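Long-range contacts in aspartate carbamoyltransferase (Leishmania major, PDB 7K46), which probably catalyses the transfer of a carbamoyl group from carbamoyl phosphate to L-aspartate, an early step of pyrimidine biosynthesis: residues A[6-10]-A[25-29]; A[36-41]-A[312-316]; A[53-59]-A[79-85]; A[107-113]-A[129-135]; A[232-238]-A[275-280]. All coordinates share one frame. Residues are numbered along the deposited sequence.

Interaction 1: A[6-10]-A[25-29]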
# COMPACT_ATOMS: atom_id res chain seq x y z
N PRO A 6 16.47 -22.10 -9.28
CA PRO A 6 16.97 -20.72 -9.17
C PRO A 6 18.34 -20.58 -9.84
O PRO A 6 19.09 -21.55 -9.98
CB PRO A 6 17.07 -20.52 -7.65
CG PRO A 6 17.32 -21.88 -7.12
CD PRO A 6 16.54 -22.82 -8.00
N VAL A 7 18.64 -19.36 -10.29
CA VAL A 7 19.98 -19.05 -10.79
C VAL A 7 20.87 -18.90 -9.57
O VAL A 7 20.82 -17.89 -8.86
CB VAL A 7 19.99 -17.80 -11.67
CG1 VAL A 7 21.41 -17.56 -12.24
CG2 VAL A 7 18.97 -17.94 -12.81
N ALA A 8 21.70 -19.92 -9.32
CA ALA A 8 22.37 -20.04 -8.02
C ALA A 8 23.30 -18.87 -7.73
O ALA A 8 23.49 -18.52 -6.56
CB ALA A 8 23.12 -21.37 -7.95
N SER A 9 23.90 -18.26 -8.75
CA SER A 9 24.85 -17.18 -8.50
C SER A 9 24.20 -15.96 -7.86
O SER A 9 24.91 -15.14 -7.27
CB SER A 9 25.55 -16.77 -9.79
OG SER A 9 24.61 -16.30 -10.73
N LEU A 10 22.88 -15.82 -7.97
CA LEU A 10 22.20 -14.69 -7.35
C LEU A 10 21.81 -14.92 -5.89
O LEU A 10 21.33 -13.98 -5.25
CB LEU A 10 20.93 -14.32 -8.13
CG LEU A 10 21.13 -13.49 -9.41
CD1 LEU A 10 21.70 -14.33 -10.54
CD2 LEU A 10 19.84 -12.83 -9.85
N ASP A 25 24.87 -16.26 -16.64
CA ASP A 25 23.84 -15.79 -15.72
C ASP A 25 22.64 -15.23 -16.48
O ASP A 25 21.48 -15.47 -16.12
CB ASP A 25 24.36 -14.68 -14.79
CG ASP A 25 25.43 -15.14 -13.81
OD1 ASP A 25 25.44 -16.32 -13.36
OD2 ASP A 25 26.25 -14.27 -13.44
N ILE A 26 22.91 -14.42 -17.50
CA ILE A 26 21.84 -13.78 -18.27
C ILE A 26 21.03 -14.83 -19.01
O ILE A 26 19.79 -14.80 -19.00
CB ILE A 26 22.43 -12.72 -19.22
CG1 ILE A 26 23.07 -11.59 -18.40
CG2 ILE A 26 21.35 -12.18 -20.17
CD1 ILE A 26 23.88 -10.61 -19.24
N ASP A 27 21.72 -15.78 -19.67
CA ASP A 27 21.03 -16.90 -20.32
C ASP A 27 20.11 -17.61 -19.33
O ASP A 27 18.96 -17.93 -19.64
CB ASP A 27 22.03 -17.93 -20.86
CG ASP A 27 22.87 -17.41 -22.02
OD1 ASP A 27 22.47 -16.45 -22.69
OD2 ASP A 27 23.94 -18.02 -22.27
N ALA A 28 20.62 -17.87 -18.12
CA ALA A 28 19.84 -18.62 -17.14
C ALA A 28 18.65 -17.81 -16.65
O ALA A 28 17.56 -18.36 -16.46
CB ALA A 28 20.74 -19.03 -15.97
N LEU A 29 18.84 -16.50 -16.45
CA LEU A 29 17.72 -15.65 -16.03
C LEU A 29 16.67 -15.55 -17.13
O LEU A 29 15.47 -15.53 -16.85
CB LEU A 29 18.23 -14.26 -15.64
CG LEU A 29 18.96 -14.12 -14.30
CD1 LEU A 29 19.65 -12.76 -14.18
CD2 LEU A 29 17.99 -14.31 -13.13
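V7 enters the gap between A28 and L29 with chi1 in the t well, and this places CG2 3.8 Å from both A28 CB and L29 CD2. A beta-branched side chain suits the spot, since its second methyl, CG1, remains beside D25. L10, with chi1 m and chi2 p, turns CD2 to within 4.0 Å of L29 CD2; L29 itself adopts the common m,t rotamer, which carries its branch to both partners. The small methyl of A28 leaves room for V7 to approach the helix closely. At the polar edge S9 takes the p rotamer and donates from OG to D25 OD1 at 2.8 Å, while D25, chi1 m, swings its carboxylate toward the serine. The other oxygen, D25 OD2, accepts from the backbone N of S22. A bond from L10 N to V7 O, 3.1 Å, holds residues 8-10 in a 3-10 turn. The arrangement is an N-terminal arm docked on the first turns of helix 23-41, with L10 also resting on the C-terminal helix 309-326.

Interaction 2: A[36-41]-A[312-316]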
# COMPACT_ATOMS: atom_id res chain seq x y z
N MET A 36 8.74 -19.22 -16.06
CA MET A 36 7.71 -18.66 -15.19
C MET A 36 6.57 -18.05 -16.00
O MET A 36 5.41 -18.17 -15.61
CB MET A 36 8.32 -17.61 -14.26
CG MET A 36 9.20 -18.23 -13.20
SD MET A 36 9.94 -16.96 -12.18
CE MET A 36 10.60 -17.98 -10.87
N LYS A 37 6.89 -17.38 -17.11
CA LYS A 37 5.84 -16.83 -17.97
C LYS A 37 4.88 -17.92 -18.42
O LYS A 37 3.66 -17.76 -18.31
CB LYS A 37 6.46 -16.11 -19.17
CG LYS A 37 5.45 -15.48 -20.15
CD LYS A 37 6.20 -14.76 -21.27
CE LYS A 37 5.28 -14.00 -22.23
NZ LYS A 37 4.32 -14.89 -22.92
N THR A 38 5.41 -19.04 -18.91
CA THR A 38 4.53 -20.12 -19.34
C THR A 38 3.65 -20.61 -18.19
O THR A 38 2.43 -20.77 -18.34
CB THR A 38 5.35 -21.27 -19.90
OG1 THR A 38 6.13 -20.80 -21.01
CG2 THR A 38 4.45 -22.40 -20.36
N HIS A 39 4.28 -20.84 -17.03
CA HIS A 39 3.59 -21.30 -15.83
C HIS A 39 2.47 -20.35 -15.43
O HIS A 39 1.30 -20.75 -15.29
CB HIS A 39 4.63 -21.44 -14.71
CG HIS A 39 4.11 -22.00 -13.42
ND1 HIS A 39 4.09 -23.35 -13.16
CD2 HIS A 39 3.68 -21.39 -12.29
CE1 HIS A 39 3.62 -23.55 -11.93
NE2 HIS A 39 3.37 -22.38 -11.38
N ILE A 40 2.80 -19.07 -15.25
CA ILE A 40 1.84 -18.08 -14.77
C ILE A 40 0.71 -17.90 -15.78
O ILE A 40 -0.47 -17.81 -15.41
CB ILE A 40 2.55 -16.76 -14.46
CG1 ILE A 40 3.56 -16.94 -13.31
CG2 ILE A 40 1.53 -15.65 -14.15
CD1 ILE A 40 2.92 -17.12 -11.93
N GLU A 41 1.05 -17.83 -17.07
CA GLU A 41 0.00 -17.59 -18.06
C GLU A 41 -0.88 -18.81 -18.26
O GLU A 41 -1.99 -18.67 -18.78
CB GLU A 41 0.63 -17.13 -19.37
CG GLU A 41 1.22 -15.73 -19.21
CD GLU A 41 1.76 -15.15 -20.49
OE1 GLU A 41 1.96 -15.90 -21.47
OE2 GLU A 41 2.00 -13.92 -20.52
N ARG A 312 5.70 -6.57 -19.66
CA ARG A 312 5.36 -7.88 -19.11
C ARG A 312 6.60 -8.76 -19.01
O ARG A 312 6.76 -9.52 -18.05
CB ARG A 312 4.27 -8.53 -19.96
CG ARG A 312 3.77 -9.87 -19.40
CD ARG A 312 2.31 -10.11 -19.79
NE ARG A 312 1.77 -11.36 -19.29
CZ ARG A 312 1.11 -11.48 -18.15
NH1 ARG A 312 0.99 -10.47 -17.31
NH2 ARG A 312 0.53 -12.65 -17.85
N TYR A 313 7.51 -8.67 -19.99
CA TYR A 313 8.81 -9.30 -19.80
C TYR A 313 9.50 -8.76 -18.55
O TYR A 313 10.19 -9.51 -17.85
CB TYR A 313 9.69 -9.11 -21.04
CG TYR A 313 9.17 -9.86 -22.24
CD1 TYR A 313 9.03 -11.24 -22.21
CD2 TYR A 313 8.82 -9.18 -23.40
CE1 TYR A 313 8.55 -11.94 -23.32
CE2 TYR A 313 8.33 -9.86 -24.52
CZ TYR A 313 8.20 -11.24 -24.46
OH TYR A 313 7.72 -11.91 -25.57
N GLY A 314 9.31 -7.47 -18.24
CA GLY A 314 9.87 -6.93 -17.00
C GLY A 314 9.32 -7.63 -15.76
O GLY A 314 10.07 -7.92 -14.82
N LEU A 315 8.02 -7.91 -15.74
CA LEU A 315 7.45 -8.67 -14.63
C LEU A 315 8.15 -10.01 -14.45
O LEU A 315 8.57 -10.37 -13.34
CB LEU A 315 5.94 -8.88 -14.85
CG LEU A 315 5.27 -9.88 -13.89
CD1 LEU A 315 5.18 -9.31 -12.47
CD2 LEU A 315 3.87 -10.26 -14.40
N PHE A 316 8.31 -10.77 -15.53
CA PHE A 316 8.86 -12.11 -15.37
C PHE A 316 10.37 -12.11 -15.12
O PHE A 316 10.87 -12.98 -14.38
CB PHE A 316 8.46 -12.96 -16.57
CG PHE A 316 6.98 -13.24 -16.61
CD1 PHE A 316 6.37 -13.94 -15.58
CD2 PHE A 316 6.19 -12.75 -17.64
CE1 PHE A 316 5.01 -14.18 -15.59
CE2 PHE A 316 4.83 -12.98 -17.66
CZ PHE A 316 4.24 -13.70 -16.62
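A single aromatic knob dominates this crossing: the side chain of F316 sits in a hole formed by M36, K37, I40 and E41, and one ring face is met by a backbone carbon rather than a side chain. K37 CA lies 3.6 Å from the centroid of the F316 ring, 10° off its normal, a CH-pi contact. I40 CB approaches the ring edge, 3.7 Å from F316 CE1. A flat, rigid ring fits such a hole well, filling it while the helices cross at 102° with segment axes 10.6 Å apart. The aliphatic part of K37 is fully extended, so that CG passes 3.6 Å from F316 CE2 and CE lies 4.0 Å from Y313 CE1; the hydroxyl of Y313 is hydrogen-bonded to E155. Beside this packing, E41 OE2 receives R312 NE at 2.8 Å in a salt bridge, with a weak second bond from R312 NH2 at 3.3 Å, while E41 OE1 takes K37 NZ at 2.9 Å. R312 NH1 reaches S105 O of the second subunit. One carboxylate thus balances two cations at the partly exposed margin of an apolar contact, and through R312 this charge network, which ties helix 23-41 to helix 309-326, extends to the subunit interface.

Interaction 3: A[53-59]-A[79-85]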
# COMPACT_ATOMS: atom_id res chain seq x y z
N VAL A 53 9.27 -10.96 2.95
CA VAL A 53 8.81 -9.58 2.92
C VAL A 53 9.76 -8.74 2.07
O VAL A 53 10.97 -8.75 2.29
CB VAL A 53 8.72 -8.99 4.34
CG1 VAL A 53 8.52 -7.46 4.29
CG2 VAL A 53 7.59 -9.67 5.11
N MET A 54 9.19 -8.00 1.11
CA MET A 54 9.90 -6.98 0.36
C MET A 54 9.48 -5.62 0.88
O MET A 54 8.28 -5.37 1.07
CB MET A 54 9.56 -7.08 -1.14
CG MET A 54 9.90 -5.81 -1.96
SD MET A 54 9.25 -5.87 -3.65
CE MET A 54 10.36 -7.06 -4.40
N THR A 55 10.45 -4.72 1.10
CA THR A 55 10.13 -3.31 1.31
C THR A 55 10.75 -2.48 0.19
O THR A 55 11.99 -2.41 0.08
CB THR A 55 10.62 -2.78 2.66
OG1 THR A 55 10.02 -3.53 3.72
CG2 THR A 55 10.20 -1.31 2.81
N PRO A 56 9.94 -1.79 -0.62
CA PRO A 56 10.49 -0.78 -1.53
C PRO A 56 10.69 0.54 -0.81
O PRO A 56 9.88 0.96 0.02
CB PRO A 56 9.42 -0.66 -2.62
CG PRO A 56 8.36 -1.73 -2.28
CD PRO A 56 8.50 -1.96 -0.81
N LEU A 57 11.80 1.21 -1.14
CA LEU A 57 12.13 2.52 -0.59
C LEU A 57 12.42 3.41 -1.79
O LEU A 57 13.52 3.36 -2.35
CB LEU A 57 13.32 2.43 0.38
CG LEU A 57 13.59 3.67 1.24
CD1 LEU A 57 12.46 3.87 2.26
CD2 LEU A 57 14.95 3.56 1.92
N PHE A 58 11.43 4.20 -2.20
CA PHE A 58 11.50 4.95 -3.45
C PHE A 58 11.54 6.44 -3.12
O PHE A 58 10.55 7.01 -2.65
CB PHE A 58 10.32 4.60 -4.37
CG PHE A 58 10.56 3.40 -5.24
CD1 PHE A 58 10.99 2.19 -4.70
CD2 PHE A 58 10.34 3.47 -6.62
CE1 PHE A 58 11.21 1.08 -5.51
CE2 PHE A 58 10.56 2.37 -7.44
CZ PHE A 58 10.99 1.17 -6.89
N PHE A 59 12.70 7.05 -3.34
CA PHE A 59 12.87 8.48 -3.11
C PHE A 59 12.46 9.32 -4.30
O PHE A 59 12.33 10.54 -4.18
CB PHE A 59 14.33 8.78 -2.74
CG PHE A 59 14.72 8.30 -1.37
CD1 PHE A 59 15.07 6.97 -1.17
CD2 PHE A 59 14.72 9.16 -0.29
CE1 PHE A 59 15.42 6.52 0.09
CE2 PHE A 59 15.07 8.71 0.98
CZ PHE A 59 15.43 7.39 1.16
N SER A 79 5.22 -11.19 0.31
CA SER A 79 4.52 -10.04 0.88
C SER A 79 5.29 -8.76 0.58
O SER A 79 6.51 -8.78 0.42
CB SER A 79 4.37 -10.18 2.40
OG SER A 79 3.60 -11.32 2.72
N VAL A 80 4.57 -7.64 0.53
CA VAL A 80 5.19 -6.33 0.32
C VAL A 80 4.72 -5.37 1.40
O VAL A 80 3.51 -5.21 1.62
CB VAL A 80 4.86 -5.75 -1.07
CG1 VAL A 80 5.51 -4.37 -1.22
CG2 VAL A 80 5.32 -6.71 -2.15
N VAL A 81 5.67 -4.70 2.05
CA VAL A 81 5.38 -3.68 3.05
C VAL A 81 5.86 -2.34 2.50
O VAL A 81 7.02 -2.21 2.11
CB VAL A 81 6.09 -3.99 4.38
CG1 VAL A 81 5.94 -2.81 5.36
CG2 VAL A 81 5.52 -5.29 4.99
N ASN A 82 4.96 -1.35 2.48
CA ASN A 82 5.33 -0.01 2.04
C ASN A 82 6.10 0.72 3.13
O ASN A 82 5.91 0.47 4.32
CB ASN A 82 4.09 0.81 1.68
CG ASN A 82 3.09 0.02 0.86
OD1 ASN A 82 3.43 -0.57 -0.17
ND2 ASN A 82 1.84 -0.00 1.31
N PHE A 83 6.96 1.65 2.73
CA PHE A 83 7.68 2.49 3.68
C PHE A 83 7.78 3.89 3.07
O PHE A 83 8.60 4.12 2.18
CB PHE A 83 9.06 1.93 3.99
CG PHE A 83 9.70 2.52 5.21
CD1 PHE A 83 10.32 3.77 5.15
CD2 PHE A 83 9.69 1.84 6.42
CE1 PHE A 83 10.92 4.31 6.27
CE2 PHE A 83 10.29 2.38 7.54
CZ PHE A 83 10.90 3.62 7.47
N LYS A 84 6.94 4.80 3.55
CA LYS A 84 6.93 6.16 3.04
C LYS A 84 8.19 6.90 3.47
O LYS A 84 8.49 6.97 4.67
CB LYS A 84 5.69 6.90 3.54
N VAL A 85 8.92 7.43 2.50
CA VAL A 85 10.03 8.31 2.83
C VAL A 85 9.48 9.56 3.50
O VAL A 85 8.54 10.19 2.99
CB VAL A 85 10.84 8.64 1.56
CG1 VAL A 85 11.89 9.69 1.87
CG2 VAL A 85 11.48 7.37 0.99
O HOH W 1 7.30 1.74 -0.09
O HOH W 2 9.01 4.31 -0.55
O HOH W 3 8.24 7.25 -0.17
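Direct backbone hydrogen bonds are confined to the start of this parallel pair. M54 N donates to S79 O and V81 N to M54 O, both 2.9 Å and nearly straight, and CA-H...O contacts such as V80 CA to M54 O, 3.3 Å, accompany them. P56 has no amide hydrogen to give; opposite it the chains separate, with P56 O and F83 N 4.0 Å apart. Water takes over from there. One molecule donates to P56 O at 2.7 Å and accepts from F83 N at 2.8 Å; a second accepts from F58 N at 2.9 Å and donates to F83 O at 2.8 Å; a third accepts from V85 N at 2.8 Å and is only weakly bonded to F58 O. Apolar side chains supply the rest. Beta-branched V53 and V81 meet at 3.8 Å between V53 CG1 and V81 CG2, and L57 CD1 packs against F83 CD1 at 3.6 Å. V85 CG2 stands 3.8 Å from the centroid of the F59 ring, over its face, in a CH-pi contact. The two segments belong to a beta-alpha-beta unit whose helix 63-74 packs on M54, P56, F58 and V80, whereas T55, L57, F59 and F83 meet helix 96-104. Strand 109-113 flanks 53-58 on its other edge, and K84 O is hydrogen-bonded to S63 OG of the third subunit, which also packs on V53, S79, V81 and F83.

Interaction 4: A[107-113]-A[129-135]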
# COMPACT_ATOMS: atom_id res chain seq x y z
N SER A 107 12.44 -7.10 7.02
CA SER A 107 12.37 -7.43 5.59
C SER A 107 13.32 -8.57 5.23
O SER A 107 14.32 -8.82 5.91
CB SER A 107 12.72 -6.22 4.71
OG SER A 107 11.88 -5.10 4.94
N ASP A 108 13.02 -9.22 4.11
CA ASP A 108 13.92 -10.18 3.47
C ASP A 108 14.64 -9.60 2.26
O ASP A 108 15.71 -10.09 1.90
CB ASP A 108 13.15 -11.42 3.03
CG ASP A 108 12.57 -12.18 4.20
OD1 ASP A 108 13.29 -13.02 4.80
OD2 ASP A 108 11.40 -11.91 4.55
N VAL A 109 14.05 -8.62 1.59
CA VAL A 109 14.67 -8.00 0.42
C VAL A 109 14.23 -6.55 0.38
O VAL A 109 13.09 -6.22 0.71
CB VAL A 109 14.33 -8.76 -0.89
CG1 VAL A 109 12.82 -8.74 -1.18
CG2 VAL A 109 15.13 -8.20 -2.09
N LEU A 110 15.17 -5.67 0.01
CA LEU A 110 14.88 -4.25 -0.14
C LEU A 110 14.96 -3.88 -1.62
O LEU A 110 15.71 -4.49 -2.38
CB LEU A 110 15.88 -3.40 0.66
CG LEU A 110 16.20 -3.79 2.10
CD1 LEU A 110 17.05 -2.69 2.77
CD2 LEU A 110 14.93 -4.00 2.88
N VAL A 111 14.16 -2.89 -2.03
CA VAL A 111 14.21 -2.35 -3.39
C VAL A 111 14.43 -0.85 -3.26
O VAL A 111 13.55 -0.14 -2.76
CB VAL A 111 12.94 -2.65 -4.20
CG1 VAL A 111 13.08 -2.11 -5.64
CG2 VAL A 111 12.62 -4.15 -4.21
N LEU A 112 15.59 -0.36 -3.71
CA LEU A 112 15.97 1.04 -3.54
C LEU A 112 15.92 1.80 -4.86
O LEU A 112 16.55 1.39 -5.85
CB LEU A 112 17.38 1.17 -2.94
CG LEU A 112 17.84 2.63 -2.77
CD1 LEU A 112 17.03 3.33 -1.66
CD2 LEU A 112 19.34 2.71 -2.49
N ARG A 113 15.19 2.91 -4.87
CA ARG A 113 15.16 3.84 -5.99
C ARG A 113 15.56 5.22 -5.47
O ARG A 113 14.81 5.86 -4.71
CB ARG A 113 13.78 3.87 -6.63
CG ARG A 113 13.63 4.91 -7.72
CD ARG A 113 14.09 4.37 -9.06
NE ARG A 113 13.86 5.34 -10.12
CZ ARG A 113 13.55 5.02 -11.38
NH1 ARG A 113 13.41 3.76 -11.76
NH2 ARG A 113 13.36 6.00 -12.27
N HIS A 129 20.26 -7.50 4.30
CA HIS A 129 19.51 -8.27 3.33
C HIS A 129 19.81 -7.73 1.93
O HIS A 129 20.30 -6.61 1.79
CB HIS A 129 18.00 -8.21 3.62
CG HIS A 129 17.62 -8.82 4.93
ND1 HIS A 129 17.46 -8.08 6.08
CD2 HIS A 129 17.43 -10.12 5.29
CE1 HIS A 129 17.16 -8.89 7.08
NE2 HIS A 129 17.13 -10.13 6.63
N PRO A 130 19.55 -8.52 0.89
CA PRO A 130 19.84 -8.05 -0.47
C PRO A 130 19.04 -6.80 -0.83
O PRO A 130 17.87 -6.66 -0.48
CB PRO A 130 19.43 -9.24 -1.35
CG PRO A 130 19.64 -10.44 -0.44
CD PRO A 130 19.17 -9.95 0.91
N ILE A 131 19.71 -5.89 -1.55
CA ILE A 131 19.09 -4.69 -2.10
C ILE A 131 19.02 -4.85 -3.61
O ILE A 131 20.03 -5.15 -4.26
CB ILE A 131 19.88 -3.42 -1.74
CG1 ILE A 131 19.91 -3.20 -0.23
CG2 ILE A 131 19.28 -2.19 -2.45
CD1 ILE A 131 20.86 -2.08 0.17
N MET A 132 17.83 -4.64 -4.17
CA MET A 132 17.64 -4.56 -5.62
C MET A 132 17.70 -3.09 -6.02
O MET A 132 16.86 -2.29 -5.58
CB MET A 132 16.30 -5.17 -6.03
CG MET A 132 16.00 -6.57 -5.52
SD MET A 132 17.07 -7.86 -6.20
CE MET A 132 18.23 -8.06 -4.85
N ASN A 133 18.66 -2.73 -6.85
CA ASN A 133 18.75 -1.36 -7.34
C ASN A 133 17.68 -1.15 -8.42
O ASN A 133 17.73 -1.77 -9.49
CB ASN A 133 20.15 -1.08 -7.85
CG ASN A 133 20.25 0.25 -8.58
OD1 ASN A 133 19.40 1.13 -8.40
ND2 ASN A 133 21.28 0.39 -9.41
N ALA A 134 16.71 -0.29 -8.14
CA ALA A 134 15.60 -0.03 -9.06
C ALA A 134 15.88 1.13 -10.02
O ALA A 134 14.96 1.58 -10.72
CB ALA A 134 14.32 0.24 -8.27
N GLY A 135 17.11 1.63 -10.08
CA GLY A 135 17.46 2.68 -11.03
C GLY A 135 18.06 3.89 -10.34
O GLY A 135 17.57 4.29 -9.28
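Strands 109-113 and 131-133 run parallel, 29° apart with axes 4.5 Å from each other at closest approach. Four backbone hydrogen bonds alternate between them: L110 N to P130 O at 2.9 Å, M132 N to L110 O at 2.8 Å, L112 N to M132 O at 3.0 Å and A134 N to L112 O at 2.8 Å. L110, L112 and I131 share one sheet face, where L112 CB meets I131 CG2 at 3.9 Å and helix 117-126 packs on I131. V111 and M132 occupy the reverse face; small A134 lets V111 CG1 come to 3.7 Å from its CB. N133 OD1 accepts from G135 N at 2.9 Å, an Asx turn. R113 NH1 donates to A134 O at 2.9 Å, while its NE is paired with E60. A CB on G135 would meet R113 NH1 and, at positive phi, the preceding carbonyl O, so glycine fits here. Strand 109-113, helix 117-126 and strand 131-133 form a beta-alpha-beta unit at the edge of the parallel sheet in the probable carbamoyl phosphate-binding domain.

Interaction 5: A[232-238]-A[275-280]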
# COMPACT_ATOMS: atom_id res chain seq x y z
N VAL A 232 16.67 2.11 -41.05
CA VAL A 232 15.48 1.40 -40.57
C VAL A 232 15.43 -0.00 -41.16
O VAL A 232 15.21 -0.99 -40.44
CB VAL A 232 14.22 2.21 -40.92
CG1 VAL A 232 12.96 1.38 -40.68
CG2 VAL A 232 14.18 3.51 -40.09
N ALA A 233 15.67 -0.12 -42.47
CA ALA A 233 15.58 -1.41 -43.15
C ALA A 233 16.60 -2.40 -42.63
O ALA A 233 16.39 -3.62 -42.72
CB ALA A 233 15.77 -1.21 -44.66
N ASP A 234 17.72 -1.92 -42.08
CA ASP A 234 18.80 -2.78 -41.63
C ASP A 234 18.63 -3.25 -40.18
O ASP A 234 19.31 -4.19 -39.77
CB ASP A 234 20.14 -2.05 -41.78
CG ASP A 234 21.34 -2.97 -41.63
OD1 ASP A 234 21.33 -4.07 -42.23
OD2 ASP A 234 22.30 -2.60 -40.92
N CYS A 235 17.72 -2.65 -39.42
CA CYS A 235 17.66 -2.90 -37.99
C CYS A 235 16.70 -4.02 -37.62
O CYS A 235 15.60 -4.14 -38.18
CB CYS A 235 17.25 -1.62 -37.24
SG CYS A 235 18.60 -0.42 -37.11
N ASP A 236 17.13 -4.84 -36.67
CA ASP A 236 16.26 -5.81 -36.01
C ASP A 236 15.55 -5.23 -34.80
O ASP A 236 14.49 -5.73 -34.42
CB ASP A 236 17.10 -7.02 -35.60
CG ASP A 236 17.85 -7.61 -36.78
OD1 ASP A 236 17.18 -8.05 -37.74
OD2 ASP A 236 19.10 -7.59 -36.76
N VAL A 237 16.12 -4.19 -34.20
CA VAL A 237 15.54 -3.51 -33.05
C VAL A 237 15.70 -2.00 -33.25
O VAL A 237 16.81 -1.52 -33.51
CB VAL A 237 16.20 -3.93 -31.72
CG1 VAL A 237 15.60 -3.16 -30.53
CG2 VAL A 237 16.07 -5.44 -31.51
N LEU A 238 14.59 -1.27 -33.15
CA LEU A 238 14.61 0.18 -32.98
C LEU A 238 14.27 0.46 -31.52
O LEU A 238 13.13 0.25 -31.10
CB LEU A 238 13.61 0.87 -33.90
CG LEU A 238 13.80 0.67 -35.40
CD1 LEU A 238 12.70 1.41 -36.17
CD2 LEU A 238 15.20 1.17 -35.80
N ARG A 275 7.43 5.68 -40.90
CA ARG A 275 8.80 5.21 -40.69
C ARG A 275 8.89 3.69 -40.81
O ARG A 275 9.86 3.16 -41.36
CB ARG A 275 9.31 5.66 -39.32
CG ARG A 275 10.79 5.33 -39.09
CD ARG A 275 11.66 6.41 -39.70
NE ARG A 275 11.56 7.65 -38.93
CZ ARG A 275 12.02 8.82 -39.34
NH1 ARG A 275 12.61 8.96 -40.51
NH2 ARG A 275 11.88 9.88 -38.55
N LEU A 276 7.89 2.97 -40.30
CA LEU A 276 7.95 1.52 -40.34
C LEU A 276 7.69 0.94 -41.72
O LEU A 276 7.80 -0.28 -41.89
CB LEU A 276 6.95 0.91 -39.35
CG LEU A 276 7.34 0.94 -37.87
CD1 LEU A 276 6.43 -0.00 -37.10
CD2 LEU A 276 8.81 0.57 -37.66
N ALA A 277 7.33 1.77 -42.70
CA ALA A 277 7.13 1.27 -44.06
C ALA A 277 8.39 0.63 -44.61
O ALA A 277 8.31 -0.28 -45.45
CB ALA A 277 6.66 2.40 -44.98
N HIS A 278 9.56 1.06 -44.15
CA HIS A 278 10.83 0.52 -44.61
C HIS A 278 11.41 -0.53 -43.66
O HIS A 278 12.49 -1.06 -43.94
CB HIS A 278 11.85 1.65 -44.80
CG HIS A 278 11.45 2.64 -45.85
ND1 HIS A 278 10.87 3.85 -45.55
CD2 HIS A 278 11.55 2.60 -47.20
CE1 HIS A 278 10.63 4.51 -46.66
NE2 HIS A 278 11.03 3.78 -47.68
N ALA A 279 10.72 -0.87 -42.57
CA ALA A 279 11.23 -1.83 -41.61
C ALA A 279 11.06 -3.27 -42.10
O ALA A 279 10.17 -3.58 -42.90
CB ALA A 279 10.53 -1.66 -40.26
N LYS A 280 11.94 -4.14 -41.60
CA LYS A 280 11.82 -5.58 -41.80
C LYS A 280 10.47 -6.10 -41.31
O LYS A 280 9.82 -5.49 -40.46
CB LYS A 280 12.92 -6.33 -41.03
CG LYS A 280 14.34 -5.96 -41.37
CD LYS A 280 15.31 -6.79 -40.55
CE LYS A 280 16.74 -6.50 -40.99
NZ LYS A 280 17.71 -7.42 -40.35
O HOH W 4 13.65 -2.92 -39.65
O HOH W 5 19.64 -6.41 -42.35
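K280 supplies the strongest link, a salt bridge from NZ to D236 OD1 at 2.7 Å. Its long side chain, extended beyond CB, spans the distance to D236, whose other oxygen, OD2, accepts from A163 N. A water also accepts from K280 NZ at 3.0 Å and donates to D234 OD1 at 2.9 Å; D234 OD2 is further bound to R190 and Y193. A second water joins the two backbones, donating to V232 O at 2.6 Å and C235 O at 2.7 Å and accepting from K280 N at 2.9 Å. Outward from these bonds, A233 CA makes a CA-H...O contact with H278 O, 3.2 Å; the small alanine permits this close approach. The methylenes of K280 run along the backbone, CD lying 3.6 Å from C235 O. V232 then packs its CG1 3.6 Å from R275 O and 3.9 Å from A279 CB, against the type I turn L276 to A279, and L238 CD1 reaches L276 CD2 at 4.2 Å. The contact joins the end of helix 229-234 and the start of strand 237-240 to the L276-A279 turn at helix 273-276. Strand 237-240 lies between strands 163-167 and 284-286 in the parallel sheet, and helix 142-156 packs on V237.

How the interactions relate
Interactions 1 and 2 share helix 23-41 and lie 16 Å apart between centres; interaction 1 closes before the others open; interaction 2 closes a long loop in the chain, bringing the C-terminal helix 309-326 back to the N-terminal region, with interactions 3, 4 and 5 nested inside it. Interactions 3 and 4, 9 Å apart between centres, touch in one parallel sheet through neighbouring strands 53-58 and 109-113, and both reach the third subunit. Interaction 5 belongs to the other sheet, about 41 Å from interaction 3 and 38 Å from interaction 4 between centres. The chain thus has two alpha/beta domains, probably for carbamoyl phosphate and aspartate, and its final helix, 309-326, packs back on helix 23-41.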